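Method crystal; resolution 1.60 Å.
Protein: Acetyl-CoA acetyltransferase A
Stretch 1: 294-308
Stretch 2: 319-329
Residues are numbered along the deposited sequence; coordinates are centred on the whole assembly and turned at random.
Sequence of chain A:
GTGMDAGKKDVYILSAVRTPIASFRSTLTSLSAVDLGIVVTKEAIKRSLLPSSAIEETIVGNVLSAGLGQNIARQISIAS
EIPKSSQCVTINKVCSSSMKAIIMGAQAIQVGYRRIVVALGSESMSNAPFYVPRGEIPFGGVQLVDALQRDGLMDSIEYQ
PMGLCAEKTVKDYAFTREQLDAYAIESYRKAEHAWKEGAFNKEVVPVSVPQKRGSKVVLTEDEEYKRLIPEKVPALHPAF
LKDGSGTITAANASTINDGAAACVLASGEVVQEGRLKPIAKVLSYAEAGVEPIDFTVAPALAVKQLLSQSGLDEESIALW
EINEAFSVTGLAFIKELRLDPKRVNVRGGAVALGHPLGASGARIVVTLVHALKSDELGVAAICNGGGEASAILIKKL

Stretch 1 (294-308) DFTVAPALAVKQLLS
Stretch 2 319-329: LWEINEAFSVT

Residues 295–297 end a 3-10 segment that begins earlier in the chain, and a helix (phi/psi near −65/−40) runs on from Ala298 past Ser308. The helix packs against the strand 319–322 (Trp320 −125/141, Ile322 −118/118), and the 3-10 residues Phe295 and Thr296 meet Phe326, Val328 and Thr329 beyond it. Helix and strand run at 140° between their N-to-C directions, with axes 11.0 Å apart at closest approach. The stretches bury 354 Å², and all contacting residues are buried. No direct hydrogen bond crosses; apolar contacts and two waters join them.

Phe295 (phi/psi −51/−31, chi1 p, chi2 −71°) starts sideways, but its ring reaches across, and CZ lies 4.0 Å from CE2 of Phe326 (chi1 m, chi2 −89°), whose atom meets the edge of the Phe295 ring.

Thr296 (chi1 m) points toward the partner and contributes the largest covered area of stretch 1. The backbones come near here, Thr296 CA lying 5.6 Å from Thr329 CA. Its methyl CG2 rests 3.7 Å from Thr329 CA and 4.1 Å from Val328 O, while its O and OG1 engage water. One water donates to Thr296 O and Thr329 O, both at 2.8 Å; a second lies 2.8 Å from Thr296 OG1 and 2.7 Å from Thr329 OG1 (chi1 m). Threonine thus serves both the apolar and the hydrated parts of the contact.

Pro299, C-gamma exo, lies in the first helical turn, where its lack of an amide proton costs no helical hydrogen bond. Pro299 CB sits 3.6 Å from CD1 of Ile322 (chi1 t, chi2 p), and Pro299 CA 7.8 Å from Ile322 CA.

One turn on, Val303 (chi1 t) sets CG1 3.6 Å from CZ3 of Trp320 (chi1 m, chi2 84°). Leu307 (m, t) follows, its CD1 4.3 Å from Trp320 CH2. Both aliphatic groups meet the indole at its edge, and the i, i+4 spacing, secured by Leu307 N to Val303 O at 2.8 Å, brings them to one large ring. Apolar side chains suit this contact with the strand.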

# COMPACT_ATOMS: atom_id res chain seq x y z
N ASP A 294 -22.03 -3.27 26.48
CA ASP A 294 -23.18 -4.12 26.83
C ASP A 294 -24.11 -4.39 25.64
O ASP A 294 -25.27 -4.75 25.83
CB ASP A 294 -24.00 -3.46 27.95
CG ASP A 294 -23.26 -3.44 29.28
OD1 ASP A 294 -22.65 -4.47 29.64
OD2 ASP A 294 -23.29 -2.37 29.98
N PHE A 295 -23.63 -4.16 24.43
CA PHE A 295 -24.48 -4.28 23.23
C PHE A 295 -25.25 -5.61 23.16
O PHE A 295 -26.36 -5.64 22.66
CB PHE A 295 -23.65 -4.08 21.95
CG PHE A 295 -22.81 -5.25 21.58
CD1 PHE A 295 -21.69 -5.59 22.32
CD2 PHE A 295 -23.12 -6.01 20.46
CE1 PHE A 295 -20.91 -6.67 21.98
CE2 PHE A 295 -22.34 -7.08 20.11
CZ PHE A 295 -21.24 -7.43 20.86
N THR A 296 -24.67 -6.67 23.70
CA THR A 296 -25.27 -7.98 23.63
C THR A 296 -26.63 -8.05 24.34
O THR A 296 -27.44 -8.89 23.99
CB THR A 296 -24.31 -9.04 24.23
OG1 THR A 296 -23.07 -9.06 23.49
CG2 THR A 296 -24.90 -10.44 24.16
N VAL A 297 -26.89 -7.21 25.36
CA VAL A 297 -28.18 -7.26 26.05
C VAL A 297 -29.21 -6.25 25.55
O VAL A 297 -30.35 -6.24 26.02
CB VAL A 297 -28.01 -7.08 27.59
CG1 VAL A 297 -27.02 -8.12 28.11
CG2 VAL A 297 -27.60 -5.67 27.94
N ALA A 298 -28.85 -5.44 24.56
CA ALA A 298 -29.82 -4.50 23.99
C ALA A 298 -31.04 -5.17 23.31
O ALA A 298 -32.15 -4.62 23.34
CB ALA A 298 -29.13 -3.57 22.98
N PRO A 299 -30.86 -6.35 22.69
CA PRO A 299 -32.05 -6.89 22.02
C PRO A 299 -33.23 -7.18 22.95
O PRO A 299 -34.36 -6.87 22.58
CB PRO A 299 -31.53 -8.17 21.36
CG PRO A 299 -30.12 -7.86 21.05
CD PRO A 299 -29.65 -7.07 22.29
N ALA A 300 -32.99 -7.73 24.13
CA ALA A 300 -34.09 -8.02 25.02
C ALA A 300 -34.75 -6.72 25.47
O ALA A 300 -35.96 -6.69 25.69
CB ALA A 300 -33.63 -8.83 26.24
N LEU A 301 -33.96 -5.65 25.59
CA LEU A 301 -34.52 -4.35 25.96
C LEU A 301 -35.45 -3.83 24.87
O LEU A 301 -36.54 -3.34 25.15
CB LEU A 301 -33.40 -3.35 26.24
CG LEU A 301 -33.81 -2.08 26.97
CD1 LEU A 301 -34.38 -2.41 28.36
CD2 LEU A 301 -32.58 -1.17 27.10
N ALA A 302 -35.03 -3.99 23.62
CA ALA A 302 -35.87 -3.56 22.51
C ALA A 302 -37.17 -4.37 22.48
O ALA A 302 -38.24 -3.83 22.23
CB ALA A 302 -35.13 -3.69 21.20
N VAL A 303 -37.06 -5.67 22.73
CA VAL A 303 -38.24 -6.54 22.71
C VAL A 303 -39.21 -6.21 23.85
O VAL A 303 -40.42 -6.21 23.65
CB VAL A 303 -37.82 -8.02 22.78
CG1 VAL A 303 -39.02 -8.93 23.10
CG2 VAL A 303 -37.15 -8.42 21.49
N LYS A 304 -38.69 -5.89 25.04
CA LYS A 304 -39.57 -5.52 26.15
C LYS A 304 -40.42 -4.31 25.75
O LYS A 304 -41.63 -4.30 25.97
CB LYS A 304 -38.75 -5.23 27.41
CG LYS A 304 -38.22 -6.50 28.03
CD LYS A 304 -37.31 -6.23 29.22
CE LYS A 304 -36.67 -7.51 29.68
NZ LYS A 304 -37.72 -8.53 29.97
N GLN A 305 -39.80 -3.34 25.09
CA GLN A 305 -40.49 -2.15 24.60
C GLN A 305 -41.50 -2.53 23.52
O GLN A 305 -42.65 -2.11 23.55
CB GLN A 305 -39.49 -1.14 24.05
CG GLN A 305 -40.10 0.14 23.51
CD GLN A 305 -40.97 0.85 24.52
OE1 GLN A 305 -40.60 1.02 25.68
NE2 GLN A 305 -42.15 1.28 24.08
N LEU A 306 -41.06 -3.36 22.59
CA LEU A 306 -41.91 -3.82 21.49
C LEU A 306 -43.20 -4.48 22.00
O LEU A 306 -44.29 -4.18 21.53
CB LEU A 306 -41.13 -4.80 20.63
CG LEU A 306 -41.78 -5.36 19.36
CD1 LEU A 306 -41.94 -4.27 18.32
CD2 LEU A 306 -40.96 -6.50 18.80
N LEU A 307 -43.05 -5.38 22.96
CA LEU A 307 -44.18 -6.15 23.48
C LEU A 307 -45.09 -5.25 24.33
O LEU A 307 -46.31 -5.34 24.22
CB LEU A 307 -43.69 -7.34 24.29
CG LEU A 307 -42.93 -8.44 23.54
CD1 LEU A 307 -42.47 -9.51 24.52
CD2 LEU A 307 -43.80 -9.06 22.47
N SER A 308 -44.49 -4.40 25.14
CA SER A 308 -45.24 -3.46 25.97
C SER A 308 -46.17 -2.58 25.13
O SER A 308 -47.37 -2.51 25.39
CB SER A 308 -44.30 -2.56 26.78
OG SER A 308 -45.05 -1.64 27.55
N LEU A 319 -42.56 -17.61 17.18
CA LEU A 319 -41.16 -17.80 16.81
C LEU A 319 -40.36 -16.53 17.00
O LEU A 319 -40.88 -15.44 16.81
CB LEU A 319 -41.03 -18.22 15.35
CG LEU A 319 -41.52 -19.61 14.97
CD1 LEU A 319 -41.37 -19.75 13.45
CD2 LEU A 319 -40.78 -20.71 15.70
N TRP A 320 -39.09 -16.73 17.30
CA TRP A 320 -38.13 -15.66 17.51
C TRP A 320 -36.95 -15.85 16.60
O TRP A 320 -36.49 -16.98 16.40
CB TRP A 320 -37.63 -15.65 18.96
CG TRP A 320 -38.70 -15.51 19.96
CD1 TRP A 320 -39.46 -16.51 20.47
CD2 TRP A 320 -39.12 -14.31 20.61
NE1 TRP A 320 -40.35 -16.01 21.39
CE2 TRP A 320 -40.17 -14.66 21.49
CE3 TRP A 320 -38.73 -12.97 20.52
CZ2 TRP A 320 -40.81 -13.71 22.29
CZ3 TRP A 320 -39.37 -12.04 21.31
CH2 TRP A 320 -40.41 -12.41 22.16
N GLU A 321 -36.44 -14.73 16.06
CA GLU A 321 -35.12 -14.70 15.47
C GLU A 321 -34.28 -13.70 16.25
O GLU A 321 -34.63 -12.51 16.29
CB GLU A 321 -35.14 -14.29 13.99
CG GLU A 321 -35.61 -15.36 13.05
CD GLU A 321 -34.61 -16.48 12.82
OE1 GLU A 321 -33.40 -16.20 12.66
OE2 GLU A 321 -35.02 -17.65 12.77
N ILE A 322 -33.20 -14.18 16.85
CA ILE A 322 -32.23 -13.30 17.51
C ILE A 322 -30.92 -13.48 16.78
O ILE A 322 -30.39 -14.58 16.69
CB ILE A 322 -32.05 -13.60 19.05
CG1 ILE A 322 -30.91 -12.77 19.64
CG2 ILE A 322 -31.77 -15.08 19.32
CD1 ILE A 322 -31.15 -11.29 19.61
N ASN A 323 -30.40 -12.41 16.18
CA ASN A 323 -29.22 -12.60 15.37
C ASN A 323 -28.05 -13.02 16.25
O ASN A 323 -27.77 -12.39 17.28
CB ASN A 323 -28.86 -11.34 14.58
CG ASN A 323 -27.74 -11.60 13.57
OD1 ASN A 323 -26.70 -10.94 13.58
ND2 ASN A 323 -27.95 -12.56 12.72
N GLU A 324 -27.38 -14.09 15.84
CA GLU A 324 -26.32 -14.71 16.65
C GLU A 324 -24.96 -14.11 16.35
O GLU A 324 -24.11 -14.77 15.76
CB GLU A 324 -26.27 -16.22 16.43
CG GLU A 324 -27.56 -16.91 16.72
CD GLU A 324 -27.50 -18.41 16.48
OE1 GLU A 324 -26.57 -18.91 15.80
OE2 GLU A 324 -28.44 -19.07 16.94
N ALA A 325 -24.74 -12.86 16.77
CA ALA A 325 -23.43 -12.28 16.64
C ALA A 325 -22.43 -13.22 17.30
O ALA A 325 -21.35 -13.49 16.77
CB ALA A 325 -23.38 -10.91 17.25
N PHE A 326 -22.83 -13.73 18.47
CA PHE A 326 -22.07 -14.70 19.24
C PHE A 326 -23.08 -15.67 19.84
O PHE A 326 -24.25 -15.34 19.94
CB PHE A 326 -21.26 -14.02 20.36
CG PHE A 326 -20.32 -12.99 19.84
CD1 PHE A 326 -19.04 -13.34 19.47
CD2 PHE A 326 -20.73 -11.68 19.66
CE1 PHE A 326 -18.17 -12.41 18.94
CE2 PHE A 326 -19.88 -10.74 19.13
CZ PHE A 326 -18.60 -11.10 18.76
N SER A 327 -22.62 -16.84 20.29
CA SER A 327 -23.53 -17.74 20.99
C SER A 327 -24.14 -17.05 22.21
O SER A 327 -25.31 -17.26 22.54
CB SER A 327 -22.79 -19.00 21.42
OG SER A 327 -22.52 -19.82 20.30
N VAL A 328 -23.36 -16.23 22.90
CA VAL A 328 -23.89 -15.56 24.08
C VAL A 328 -25.05 -14.63 23.73
O VAL A 328 -25.92 -14.41 24.56
CB VAL A 328 -22.78 -14.77 24.84
CG1 VAL A 328 -22.06 -13.75 23.94
CG2 VAL A 328 -23.36 -14.08 26.08
N THR A 329 -25.10 -14.11 22.49
CA THR A 329 -26.21 -13.26 22.10
C THR A 329 -27.54 -14.01 22.21
O THR A 329 -28.53 -13.49 22.73
CB THR A 329 -26.04 -12.77 20.67
OG1 THR A 329 -24.66 -12.40 20.47
CG2 THR A 329 -26.95 -11.57 20.38
O HOH W 1 -29.15 -10.79 22.94
O HOH W 2 -23.83 -9.89 20.88